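Long-range contacts in takeout-like protein 1 (PDB 3E8T), which probably carries hydrophobic ligands in an insect, holding a long-chain ubiquinone in an extended internal pocket: residues A19-L24 with A69-V74; V41-D46 with E60-G65; A91-H96 with M114-K119. All coordinates share one frame; numbering follows the deposited sequence.

Contact 1 of 3, residues A19-L24 with A69-V74; sequences AFQQAL and AVIDNV. With UQ8 (Ubiquinone-8), chain B.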
loop_
_atom_site.group_PDB
_atom_site.type_symbol
_atom_site.label_atom_id
_atom_site.label_comp_id
_atom_site.label_asym_id
_atom_site.label_seq_id
_atom_site.Cartn_x
_atom_site.Cartn_y
_atom_site.Cartn_z
ATOM N N ALA A 19 1.464 -18.867 -5.366
ATOM C CA ALA A 19 0.012 -18.718 -5.571
ATOM C C ALA A 19 -0.362 -17.245 -5.432
ATOM O O ALA A 19 -1.125 -16.727 -6.217
ATOM C CB ALA A 19 -0.767 -19.555 -4.625
ATOM N N PHE A 20 0.197 -16.571 -4.428
ATOM C CA PHE A 20 -0.098 -15.145 -4.233
ATOM C C PHE A 20 0.460 -14.390 -5.442
ATOM O O PHE A 20 -0.206 -13.477 -5.990
ATOM C CB PHE A 20 0.551 -14.618 -2.949
ATOM C CG PHE A 20 -0.284 -14.770 -1.689
ATOM C CD1 PHE A 20 -0.958 -15.938 -1.380
ATOM C CD2 PHE A 20 -0.404 -13.695 -0.793
ATOM C CE1 PHE A 20 -1.704 -16.068 -0.236
ATOM C CE2 PHE A 20 -1.153 -13.837 0.376
ATOM C CZ PHE A 20 -1.805 -15.015 0.652
ATOM N N GLN A 21 1.673 -14.725 -5.845
ATOM C CA GLN A 21 2.289 -14.066 -6.986
ATOM C C GLN A 21 1.451 -14.182 -8.267
ATOM O O GLN A 21 1.290 -13.218 -8.996
ATOM C CB GLN A 21 3.688 -14.604 -7.240
ATOM C CG GLN A 21 4.461 -13.884 -8.335
ATOM C CD GLN A 21 4.834 -12.489 -7.887
ATOM O OE1 GLN A 21 5.816 -12.344 -7.184
ATOM N NE2 GLN A 21 4.095 -11.476 -8.334
ATOM N N GLN A 22 0.937 -15.373 -8.575
ATOM C CA GLN A 22 0.236 -15.572 -9.847
ATOM C C GLN A 22 -1.151 -14.981 -9.843
ATOM O O GLN A 22 -1.662 -14.621 -10.906
ATOM C CB GLN A 22 0.166 -17.046 -10.213
ATOM C CG GLN A 22 1.501 -17.631 -10.508
ATOM C CD GLN A 22 2.215 -16.911 -11.623
ATOM O OE1 GLN A 22 3.224 -16.216 -11.401
ATOM N NE2 GLN A 22 1.677 -17.038 -12.830
ATOM N N ALA A 23 -1.760 -14.904 -8.672
ATOM C CA ALA A 23 -3.090 -14.270 -8.555
ATOM C C ALA A 23 -3.083 -12.760 -8.467
ATOM O O ALA A 23 -4.070 -12.113 -8.833
ATOM C CB ALA A 23 -3.765 -14.788 -7.337
ATOM N N LEU A 24 -2.023 -12.216 -7.895
ATOM C CA LEU A 24 -1.972 -10.788 -7.630
ATOM C C LEU A 24 -2.406 -9.919 -8.808
ATOM O O LEU A 24 -3.216 -9.006 -8.589
ATOM C CB LEU A 24 -0.552 -10.410 -7.172
ATOM C CG LEU A 24 -0.271 -8.890 -7.017
ATOM C CD1 LEU A 24 -1.027 -8.497 -5.836
ATOM C CD2 LEU A 24 1.254 -8.664 -6.839
ATOM N N ALA A 69 4.139 -5.967 -8.237
ATOM C CA ALA A 69 4.774 -6.361 -7.000
ATOM C C ALA A 69 5.335 -7.776 -7.075
ATOM O O ALA A 69 4.753 -8.637 -7.731
ATOM C CB ALA A 69 3.848 -6.248 -5.835
ATOM N N VAL A 70 6.466 -7.969 -6.401
ATOM C CA VAL A 70 7.134 -9.268 -6.290
ATOM C C VAL A 70 6.886 -9.765 -4.883
ATOM O O VAL A 70 7.222 -9.092 -3.903
ATOM C CB VAL A 70 8.603 -9.158 -6.586
ATOM C CG1 VAL A 70 9.277 -10.493 -6.404
ATOM C CG2 VAL A 70 8.792 -8.664 -8.030
ATOM N N ILE A 71 6.274 -10.945 -4.756
ATOM C CA ILE A 71 6.020 -11.564 -3.486
ATOM C C ILE A 71 7.260 -12.323 -3.062
ATOM O O ILE A 71 7.669 -13.275 -3.718
ATOM C CB ILE A 71 4.811 -12.517 -3.499
ATOM C CG1 ILE A 71 3.582 -11.869 -4.112
ATOM C CG2 ILE A 71 4.525 -13.033 -2.101
ATOM C CD1 ILE A 71 3.082 -10.656 -3.385
ATOM N N ASP A 72 7.857 -11.937 -1.948
ATOM C CA ASP A 72 9.065 -12.553 -1.450
ATOM C C ASP A 72 8.776 -13.777 -0.623
ATOM O O ASP A 72 9.511 -14.775 -0.728
ATOM C CB ASP A 72 9.922 -11.535 -0.694
ATOM C CG ASP A 72 10.344 -10.391 -1.573
ATOM O OD1 ASP A 72 11.020 -10.650 -2.604
ATOM O OD2 ASP A 72 9.985 -9.216 -1.284
ATOM N N ASN A 73 7.734 -13.729 0.190
ATOM C CA ASN A 73 7.366 -14.824 1.041
ATOM C C ASN A 73 5.952 -14.697 1.565
ATOM O O ASN A 73 5.525 -13.606 1.867
ATOM C CB ASN A 73 8.311 -14.937 2.248
ATOM C CG ASN A 73 8.232 -16.325 2.909
ATOM O OD1 ASN A 73 8.477 -17.333 2.251
ATOM N ND2 ASN A 73 7.844 -16.372 4.169
ATOM N N VAL A 74 5.280 -15.834 1.711
ATOM C CA VAL A 74 4.005 -15.958 2.386
ATOM C C VAL A 74 4.140 -17.069 3.413
ATOM O O VAL A 74 4.533 -18.190 3.037
ATOM C CB VAL A 74 2.834 -16.260 1.458
ATOM C CG1 VAL A 74 1.568 -16.436 2.272
ATOM C CG2 VAL A 74 2.692 -15.165 0.363
HETATM C C45 UQ8 B . 4.837 17.454 0.332
HETATM C C44 UQ8 B . 5.979 17.029 1.260
HETATM C C46 UQ8 B . 7.011 18.125 1.293
HETATM C C43 UQ8 B . 6.618 15.714 0.855
HETATM C C42 UQ8 B . 5.558 14.653 0.521
HETATM C C41 UQ8 B . 4.855 14.222 1.801
HETATM C C39 UQ8 B . 4.695 12.717 1.827
HETATM C C40 UQ8 B . 3.323 12.064 1.982
HETATM C C38 UQ8 B . 5.807 11.921 1.785
HETATM C C37 UQ8 B . 5.784 10.533 1.796
HETATM C C36 UQ8 B . 7.200 10.100 1.416
HETATM C C34 UQ8 B . 7.327 8.603 1.200
HETATM C C35 UQ8 B . 8.535 8.183 0.662
HETATM C C33 UQ8 B . 6.262 7.743 1.455
HETATM C C32 UQ8 B . 6.222 6.356 1.347
HETATM C C31 UQ8 B . 4.749 5.938 1.093
HETATM C C29 UQ8 B . 4.535 4.431 1.118
HETATM C C30 UQ8 B . 5.200 3.561 2.232
HETATM C C28 UQ8 B . 3.748 3.830 0.142
HETATM C C27 UQ8 B . 3.480 2.469 0.053
HETATM C C26 UQ8 B . 2.102 2.202 -0.571
HETATM C C24 UQ8 B . 1.927 0.712 -0.882
HETATM C C25 UQ8 B . 2.748 0.043 -1.998
HETATM C C23 UQ8 B . 1.029 -0.033 -0.148
HETATM C C22 UQ8 B . 0.734 -1.391 -0.298
HETATM C C21 UQ8 B . -0.194 -1.875 0.815
HETATM C C19 UQ8 B . -0.302 -3.394 0.959
HETATM C C20 UQ8 B . -1.101 -3.810 2.193
HETATM C C18 UQ8 B . -0.781 -4.094 -0.321
HETATM C C17 UQ8 B . -0.970 -5.601 -0.100
HETATM C C16 UQ8 B . -0.976 -6.403 -1.412
HETATM C C14 UQ8 B . -1.539 -7.793 -1.136
HETATM C C15 UQ8 B . -1.157 -8.507 0.174
HETATM C C13 UQ8 B . -2.412 -8.413 -2.028
HETATM C C12 UQ8 B . -2.960 -9.672 -1.797
HETATM C C11 UQ8 B . -3.307 -10.441 -3.089
HETATM C C9 UQ8 B . -3.314 -11.963 -2.853
HETATM C C10 UQ8 B . -3.420 -12.327 -1.363
HETATM C C8 UQ8 B . -4.457 -12.579 -3.656
HETATM C C7 UQ8 B . -5.595 -13.098 -2.773
HETATM C C6 UQ8 B . -5.334 -14.514 -2.205
HETATM C C1 UQ8 B . -5.621 -14.776 -0.860
HETATM C C1M UQ8 B . -6.129 -13.740 -0.077
HETATM C C2 UQ8 B . -5.402 -16.037 -0.291
HETATM O O2 UQ8 B . -5.659 -16.267 0.894
HETATM C C3 UQ8 B . -4.896 -17.067 -1.069
HETATM O O3 UQ8 B . -4.685 -18.294 -0.514
HETATM C C3M UQ8 B . -5.888 -19.061 -0.550
HETATM C C4 UQ8 B . -4.595 -16.838 -2.406
HETATM O O4 UQ8 B . -4.097 -17.866 -3.157
HETATM C C4M UQ8 B . -2.942 -18.440 -2.526
HETATM C C5 UQ8 B . -4.810 -15.572 -2.969
HETATM O O5 UQ8 B . -4.543 -15.401 -4.161
HETATM O O HOH W 1 7.410 -14.249 -6.219
#
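Phe-20 stands as a partition between Val-74 and the bound ubiquinone-8. Its CG is anti to the carbonyl carbon (chi1 -88°), which places the ring between Val-74 and the ligand, one on each face. Val-74 CG2 lies 3.9 Å from the centroid of the Phe-20 ring and 23° off its normal, a CH-pi contact displaced toward the rim. Over the other face sits isoprenoid methyl C10 of UQ8, 3.2 Å from Phe-20 CE2. The ring is thus clamped between the Val-74 branch and the ligand, whose first isoprenoid unit and quinone head, with methoxy carbon C4M, both come against it; Ala-19 CB meets C4M of UQ8 at 3.2 Å and Ala-23 CB approaches its carbonyl O5.

Gln-21 supplies the polar part. With CG anti to the backbone N (chi1 -175°) and the chain bent at chi2, its terminal amide reaches the strand backbone and takes two of its groups. NE2 donates to Ala-69 O at 3.0 Å, nearly straight and in the planes of both groups; OE1 accepts from Ile-71 N at 2.8 Å, the donor above the amide carbonyl plane. This two-pronged grip fixes the rotation of the amide, and a water donating to Gln-21 OE1 and Ile-71 O adds a bridge. Beside it, Ile-71 CG1 packs against Gln-21 CA, and Leu-24 CD2 touches Ala-69 CB at 3.7 Å.

The helix and strand segments run nearly antiparallel, their axes 8.1 Å apart at closest approach. Helix 13-28 is also pinned to strand 54-77 by Ser-13 and Thr-17, which bond to the backbone of Val-74. Strand 82-100 flanks the same strand, where Asp-72 and Asn-73 form a classic beta bulge opposite Asp-86, and its Val-85 and Phe-87 pack against Phe-20 and Ile-71.

Contact 2 of 3, residues V41-D46 with E60-G65; sequences VLDLDD and EGKLKG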
loop_
_atom_site.group_PDB
_atom_site.type_symbol
_atom_site.label_atom_id
_atom_site.label_comp_id
_atom_site.label_asym_id
_atom_site.label_seq_id
_atom_site.Cartn_x
_atom_site.Cartn_y
_atom_site.Cartn_z
ATOM N N VAL A 41 -4.636 1.106 -11.117
ATOM C CA VAL A 41 -4.285 2.202 -10.219
ATOM C C VAL A 41 -5.294 2.247 -9.103
ATOM O O VAL A 41 -6.502 2.173 -9.336
ATOM C CB VAL A 41 -4.271 3.511 -11.005
ATOM C CG1 VAL A 41 -3.983 4.663 -10.105
ATOM C CG2 VAL A 41 -3.191 3.490 -12.085
ATOM N N LEU A 42 -4.827 2.314 -7.875
ATOM C CA LEU A 42 -5.679 2.443 -6.700
ATOM C C LEU A 42 -6.017 3.884 -6.424
ATOM O O LEU A 42 -5.123 4.706 -6.317
ATOM C CB LEU A 42 -4.965 1.877 -5.473
ATOM C CG LEU A 42 -5.663 1.947 -4.124
ATOM C CD1 LEU A 42 -6.961 1.135 -4.085
ATOM C CD2 LEU A 42 -4.752 1.540 -2.981
ATOM N N ASP A 43 -7.320 4.176 -6.337
ATOM C CA ASP A 43 -7.766 5.488 -5.923
ATOM C C ASP A 43 -7.728 5.567 -4.402
ATOM O O ASP A 43 -8.264 4.727 -3.711
ATOM C CB ASP A 43 -9.180 5.748 -6.488
ATOM C CG ASP A 43 -9.156 6.221 -7.933
ATOM O OD1 ASP A 43 -8.682 7.340 -8.161
ATOM O OD2 ASP A 43 -9.606 5.487 -8.862
ATOM N N LEU A 44 -7.037 6.563 -3.893
ATOM C CA LEU A 44 -6.964 6.800 -2.461
ATOM C C LEU A 44 -8.040 7.785 -2.055
ATOM O O LEU A 44 -8.237 8.797 -2.731
ATOM C CB LEU A 44 -5.586 7.386 -2.091
ATOM C CG LEU A 44 -4.414 6.526 -2.555
ATOM C CD1 LEU A 44 -3.080 7.226 -2.312
ATOM C CD2 LEU A 44 -4.434 5.134 -1.877
ATOM N N ASP A 45 -8.696 7.554 -0.940
ATOM C CA ASP A 45 -9.611 8.545 -0.431
ATOM C C ASP A 45 -8.800 9.782 -0.031
ATOM O O ASP A 45 -7.646 9.692 0.342
ATOM C CB ASP A 45 -10.404 7.993 0.762
ATOM C CG ASP A 45 -11.409 6.928 0.374
ATOM O OD1 ASP A 45 -11.602 6.677 -0.811
ATOM O OD2 ASP A 45 -11.967 6.338 1.324
ATOM N N ASP A 46 -9.423 10.938 -0.082
ATOM C CA ASP A 46 -8.788 12.180 0.312
ATOM C C ASP A 46 -8.286 12.067 1.718
ATOM O O ASP A 46 -8.972 11.496 2.585
ATOM C CB ASP A 46 -9.763 13.348 0.068
ATOM C CG ASP A 46 -10.096 13.539 -1.493
ATOM O OD1 ASP A 46 -9.517 12.836 -2.358
ATOM O OD2 ASP A 46 -10.909 14.439 -1.860
ATOM N N GLU A 60 -7.595 13.278 -4.756
ATOM C CA GLU A 60 -7.441 12.602 -6.045
ATOM C C GLU A 60 -6.212 11.689 -6.031
ATOM O O GLU A 60 -5.576 11.526 -7.064
ATOM C CB GLU A 60 -7.351 13.568 -7.255
ATOM C CG GLU A 60 -8.563 14.441 -7.580
ATOM C CD GLU A 60 -8.424 15.064 -8.969
ATOM O OE1 GLU A 60 -7.659 16.034 -9.067
ATOM O OE2 GLU A 60 -9.016 14.546 -9.957
ATOM N N GLY A 61 -5.885 11.138 -4.874
ATOM C CA GLY A 61 -4.659 10.377 -4.796
ATOM C C GLY A 61 -4.743 9.072 -5.565
ATOM O O GLY A 61 -5.796 8.443 -5.633
ATOM N N LYS A 62 -3.622 8.676 -6.142
ATOM C CA LYS A 62 -3.503 7.491 -6.936
ATOM C C LYS A 62 -2.223 6.758 -6.603
ATOM O O LYS A 62 -1.167 7.367 -6.565
ATOM C CB LYS A 62 -3.375 7.876 -8.387
ATOM C CG LYS A 62 -4.451 8.753 -8.969
ATOM C CD LYS A 62 -5.722 8.098 -9.122
ATOM C CE LYS A 62 -6.693 9.021 -9.941
ATOM N NZ LYS A 62 -7.838 8.238 -10.437
ATOM N N LEU A 63 -2.326 5.459 -6.436
ATOM C CA LEU A 63 -1.162 4.589 -6.212
ATOM C C LEU A 63 -1.035 3.631 -7.387
ATOM O O LEU A 63 -1.951 2.836 -7.631
ATOM C CB LEU A 63 -1.297 3.793 -4.901
ATOM C CG LEU A 63 -0.217 2.699 -4.715
ATOM C CD1 LEU A 63 1.092 3.338 -4.399
ATOM C CD2 LEU A 63 -0.640 1.708 -3.611
ATOM N N LYS A 64 0.088 3.727 -8.108
ATOM C CA LYS A 64 0.368 2.852 -9.222
ATOM C C LYS A 64 1.512 1.950 -8.862
ATOM O O LYS A 64 2.472 2.378 -8.228
ATOM C CB LYS A 64 0.684 3.640 -10.487
ATOM C CG LYS A 64 0.801 2.755 -11.798
ATOM C CD LYS A 64 0.864 3.577 -13.154
ATOM C CE LYS A 64 1.402 2.737 -14.338
ATOM N NZ LYS A 64 1.584 3.428 -15.678
ATOM N N GLY A 65 1.427 0.695 -9.276
ATOM C CA GLY A 65 2.530 -0.235 -9.219
ATOM C C GLY A 65 2.261 -1.560 -8.548
ATOM O O GLY A 65 3.085 -2.490 -8.670
HETATM O O HOH W 2 -8.391 9.234 -6.277
HETATM O O HOH W 3 -6.013 11.134 -1.937
#
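Val-41, preceded by a cis peptide bond, lies across the opposing strand with its two branches divided: CG1 meets Lys-62 CB at 3.7 Å, crossing that side chain at about a right angle, whereas CG2 rests near the aliphatic start of Lys-64. Leu-42 then pairs with Leu-63 as an antiparallel hydrogen-bonded pair. Both N-to-O bonds, Leu-42 N to Leu-63 O and the reverse, measure 2.9 Å and lie in the carbonyl planes. Both leucines have CG anti to the backbone N, and the two side chains cross obliquely, CD2 to CD2, on the buried face, where helix 182-211 covers Leu-42 and Leu-63 reaches the bound ubiquinone.

Asp-43 and Lys-62 form the non-hydrogen-bonded pair on the other face. Their side chains run side by side in the same direction, and the bend of Lys-62 at chi2 (-70°) brings NZ to within 2.6 Å of Asp-43 OD1, at its syn lone pair. A water also donates to Asp-43 OD1 and to Gly-61 O. Leu-44 returns to the leucine face, its CB and CG lying against the Gly-61 backbone, and its N donates to Gly-61 O at 2.8 Å from above the carbonyl plane. At the end of the segment, Asp-46 OD1 accepts Glu-60 N at 3.1 Å, again from above the plane of the acceptor group.

The chemistry is thus split between two faces of this hairpin, apolar toward helix and ligand, charged on the other. The short salt bridge, with a water as second donor to the same oxygen, would be expected to stabilise the ionised Asp-43 and the protonated Lys-62.

Contact 3 of 3, residues A91-H96 with M114-K119; sequences ATVKGH and MKLKLK. With UQ8 (Ubiquinone-8), chain B.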
loop_
_atom_site.group_PDB
_atom_site.type_symbol
_atom_site.label_atom_id
_atom_site.label_comp_id
_atom_site.label_asym_id
_atom_site.label_seq_id
_atom_site.Cartn_x
_atom_site.Cartn_y
_atom_site.Cartn_z
ATOM N N ALA A 91 6.782 1.945 -6.996
ATOM C CA ALA A 91 5.446 2.513 -7.007
ATOM C C ALA A 91 5.503 3.990 -7.240
ATOM O O ALA A 91 6.543 4.623 -7.069
ATOM C CB ALA A 91 4.813 2.266 -5.675
ATOM N N THR A 92 4.366 4.527 -7.631
ATOM C CA THR A 92 4.226 5.964 -7.754
ATOM C C THR A 92 2.960 6.381 -7.017
ATOM O O THR A 92 1.949 5.697 -7.076
ATOM C CB THR A 92 4.205 6.472 -9.246
ATOM O OG1 THR A 92 5.476 6.279 -9.890
ATOM C CG2 THR A 92 3.984 7.942 -9.311
ATOM N N VAL A 93 3.038 7.507 -6.328
ATOM C CA VAL A 93 1.877 8.148 -5.682
ATOM C C VAL A 93 1.694 9.521 -6.315
ATOM O O VAL A 93 2.643 10.291 -6.385
ATOM C CB VAL A 93 2.063 8.274 -4.177
ATOM C CG1 VAL A 93 0.788 8.818 -3.566
ATOM C CG2 VAL A 93 2.441 6.947 -3.541
ATOM N N LYS A 94 0.499 9.763 -6.820
ATOM C CA LYS A 94 0.169 11.007 -7.473
ATOM C C LYS A 94 -1.061 11.625 -6.874
ATOM O O LYS A 94 -1.852 10.950 -6.234
ATOM C CB LYS A 94 -0.050 10.794 -8.987
ATOM C CG LYS A 94 1.178 10.303 -9.756
ATOM C CD LYS A 94 0.843 10.111 -11.272
ATOM C CE LYS A 94 2.062 9.809 -12.082
ATOM N NZ LYS A 94 1.781 9.238 -13.453
ATOM N N GLY A 95 -1.246 12.910 -7.097
ATOM C CA GLY A 95 -2.480 13.553 -6.710
ATOM C C GLY A 95 -2.316 15.040 -6.531
ATOM O O GLY A 95 -1.254 15.591 -6.800
ATOM N N HIS A 96 -3.396 15.693 -6.125
ATOM C CA HIS A 96 -3.396 17.119 -5.858
ATOM C C HIS A 96 -3.057 17.340 -4.405
ATOM O O HIS A 96 -3.816 16.902 -3.516
ATOM C CB HIS A 96 -4.802 17.665 -6.174
ATOM C CG HIS A 96 -5.017 19.073 -5.777
ATOM N ND1 HIS A 96 -6.275 19.572 -5.510
ATOM C CD2 HIS A 96 -4.150 20.061 -5.510
ATOM C CE1 HIS A 96 -6.162 20.847 -5.160
ATOM N NE2 HIS A 96 -4.877 21.175 -5.179
ATOM N N MET A 114 1.426 16.332 -7.331
ATOM C CA MET A 114 2.536 15.531 -6.843
ATOM C C MET A 114 2.763 14.304 -7.713
ATOM O O MET A 114 1.788 13.680 -8.146
ATOM C CB MET A 114 2.203 15.032 -5.411
ATOM C CG MET A 114 3.295 14.140 -4.828
ATOM S SD MET A 114 2.947 13.752 -3.105
ATOM C CE MET A 114 1.832 12.360 -3.307
ATOM N N LYS A 115 4.029 13.946 -7.882
ATOM C CA LYS A 115 4.415 12.635 -8.386
ATOM C C LYS A 115 5.576 12.165 -7.509
ATOM O O LYS A 115 6.661 12.730 -7.553
ATOM C CB LYS A 115 4.876 12.692 -9.833
ATOM C CG LYS A 115 5.316 11.345 -10.399
ATOM C CD LYS A 115 5.669 11.399 -11.879
ATOM C CE LYS A 115 6.367 10.102 -12.287
ATOM N NZ LYS A 115 6.800 10.121 -13.715
ATOM N N LEU A 116 5.309 11.169 -6.674
ATOM C CA LEU A 116 6.280 10.616 -5.788
ATOM C C LEU A 116 6.663 9.243 -6.366
ATOM O O LEU A 116 5.783 8.381 -6.487
ATOM C CB LEU A 116 5.645 10.507 -4.378
ATOM C CG LEU A 116 6.396 9.717 -3.310
ATOM C CD1 LEU A 116 7.753 10.428 -3.103
ATOM C CD2 LEU A 116 5.598 9.659 -2.042
ATOM N N LYS A 117 7.929 9.043 -6.653
ATOM C CA LYS A 117 8.388 7.769 -7.191
ATOM C C LYS A 117 9.165 7.045 -6.111
ATOM O O LYS A 117 10.026 7.637 -5.481
ATOM C CB LYS A 117 9.310 7.985 -8.386
ATOM C CG LYS A 117 8.708 8.764 -9.538
ATOM C CD LYS A 117 9.706 9.000 -10.655
ATOM C CE LYS A 117 10.158 7.708 -11.320
ATOM N NZ LYS A 117 11.067 7.913 -12.546
ATOM N N LEU A 118 8.808 5.801 -5.861
ATOM C CA LEU A 118 9.409 4.991 -4.829
ATOM C C LEU A 118 10.070 3.783 -5.494
ATOM O O LEU A 118 9.435 3.065 -6.249
ATOM C CB LEU A 118 8.341 4.477 -3.871
ATOM C CG LEU A 118 7.482 5.528 -3.220
ATOM C CD1 LEU A 118 6.307 4.903 -2.449
ATOM C CD2 LEU A 118 8.293 6.443 -2.344
ATOM N N LYS A 119 11.352 3.577 -5.233
ATOM C CA LYS A 119 12.090 2.485 -5.839
ATOM C C LYS A 119 12.445 1.479 -4.775
ATOM O O LYS A 119 13.079 1.797 -3.783
ATOM C CB LYS A 119 13.343 3.005 -6.516
ATOM C CG LYS A 119 14.079 1.937 -7.298
ATOM C CD LYS A 119 15.285 2.440 -8.040
ATOM C CE LYS A 119 15.866 1.270 -8.913
ATOM N NZ LYS A 119 17.227 1.473 -9.534
HETATM C C45 UQ8 B . 4.837 17.454 0.332
HETATM C C44 UQ8 B . 5.979 17.029 1.260
HETATM C C46 UQ8 B . 7.011 18.125 1.293
HETATM C C43 UQ8 B . 6.618 15.714 0.855
HETATM C C42 UQ8 B . 5.558 14.653 0.521
HETATM C C41 UQ8 B . 4.855 14.222 1.801
HETATM C C39 UQ8 B . 4.695 12.717 1.827
HETATM C C40 UQ8 B . 3.323 12.064 1.982
HETATM C C38 UQ8 B . 5.807 11.921 1.785
HETATM C C37 UQ8 B . 5.784 10.533 1.796
HETATM C C36 UQ8 B . 7.200 10.100 1.416
HETATM C C34 UQ8 B . 7.327 8.603 1.200
HETATM C C35 UQ8 B . 8.535 8.183 0.662
HETATM C C33 UQ8 B . 6.262 7.743 1.455
HETATM C C32 UQ8 B . 6.222 6.356 1.347
HETATM C C31 UQ8 B . 4.749 5.938 1.093
HETATM C C29 UQ8 B . 4.535 4.431 1.118
HETATM C C30 UQ8 B . 5.200 3.561 2.232
HETATM C C28 UQ8 B . 3.748 3.830 0.142
HETATM C C27 UQ8 B . 3.480 2.469 0.053
HETATM C C26 UQ8 B . 2.102 2.202 -0.571
HETATM C C24 UQ8 B . 1.927 0.712 -0.882
HETATM C C25 UQ8 B . 2.748 0.043 -1.998
HETATM C C23 UQ8 B . 1.029 -0.033 -0.148
HETATM C C22 UQ8 B . 0.734 -1.391 -0.298
HETATM C C21 UQ8 B . -0.194 -1.875 0.815
HETATM C C19 UQ8 B . -0.302 -3.394 0.959
HETATM C C20 UQ8 B . -1.101 -3.810 2.193
HETATM C C18 UQ8 B . -0.781 -4.094 -0.321
HETATM C C17 UQ8 B . -0.970 -5.601 -0.100
HETATM C C16 UQ8 B . -0.976 -6.403 -1.412
HETATM C C14 UQ8 B . -1.539 -7.793 -1.136
HETATM C C15 UQ8 B . -1.157 -8.507 0.174
HETATM C C13 UQ8 B . -2.412 -8.413 -2.028
HETATM C C12 UQ8 B . -2.960 -9.672 -1.797
HETATM C C11 UQ8 B . -3.307 -10.441 -3.089
HETATM C C9 UQ8 B . -3.314 -11.963 -2.853
HETATM C C10 UQ8 B . -3.420 -12.327 -1.363
HETATM C C8 UQ8 B . -4.457 -12.579 -3.656
HETATM C C7 UQ8 B . -5.595 -13.098 -2.773
HETATM C C6 UQ8 B . -5.334 -14.514 -2.205
HETATM C C1 UQ8 B . -5.621 -14.776 -0.860
HETATM C C1M UQ8 B . -6.129 -13.740 -0.077
HETATM C C2 UQ8 B . -5.402 -16.037 -0.291
HETATM O O2 UQ8 B . -5.659 -16.267 0.894
HETATM C C3 UQ8 B . -4.896 -17.067 -1.069
HETATM O O3 UQ8 B . -4.685 -18.294 -0.514
HETATM C C3M UQ8 B . -5.888 -19.061 -0.550
HETATM C C4 UQ8 B . -4.595 -16.838 -2.406
HETATM O O4 UQ8 B . -4.097 -17.866 -3.157
HETATM C C4M UQ8 B . -2.942 -18.440 -2.526
HETATM C C5 UQ8 B . -4.810 -15.572 -2.969
HETATM O O5 UQ8 B . -4.543 -15.401 -4.161
HETATM O O HOH W 4 -0.493 14.399 -9.783
#
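This is a regular antiparallel strand pairing, between strands 82-100 and 113-133 in the curled sheet that wraps the ubiquinone tail. Six N-H...O bonds join the backbones: those between Ala-91 and Leu-118 and between Val-93 and Leu-116 span 2.8 to 3.0 Å (N to O), while of the Gly-95 and Met-114 pair, Gly-95 N to Met-114 O is weak at 3.3 Å.

On the inner face, Met-114 is extended to SD and then bends at chi3 (84°), laying CE alongside Val-93 CG1 at 3.7 Å. Leu-116, CG anti to the backbone N, brings CD2 to 3.8 Å from UQ8 C34. Leu-118 turns the other way, CG anti to the carbonyl carbon, and its two methyls touch successive isoprenoid units, CD2 3.5 Å from UQ8 C35 and CD1 near C28.

The outer face carries Thr-92 and three lysines. Thr-92 CG2 packs on Lys-115 CG at 3.8 Å. Lys-94 runs beside Lys-115, touching through methylenes while Lys-94 NZ and Lys-115 NZ stay 5.1 Å apart; their like charges probably disfavour closer approach. The alternation of side chains along these two strands puts hydrocarbon toward the ligand and lysine charge on the opposite face.

How the contacts relate
All three contacts involve one antiparallel sheet, contact 1 by packing helix 13-28 on it, and each reaches the ubiquinone. Contact 2 is nested within the chain loop closed by contact 1, and both use strand 54-77; contact 3 follows, on the next strand, 82-100, and its partner 113-133. Contacts 2 and 3 are neighbours, their centres about 9 Å apart, joined by probable hydrogen bonds from Lys-62 N to Lys-94 O and Lys-64 N to Thr-92 O. Contact 1 lies farther off, its centre about 21 and 23 Å from those of contacts 2 and 3. It lines the quinone end, contact 3 the fifth and sixth isoprenoid units, consistent with a long carrier tunnel.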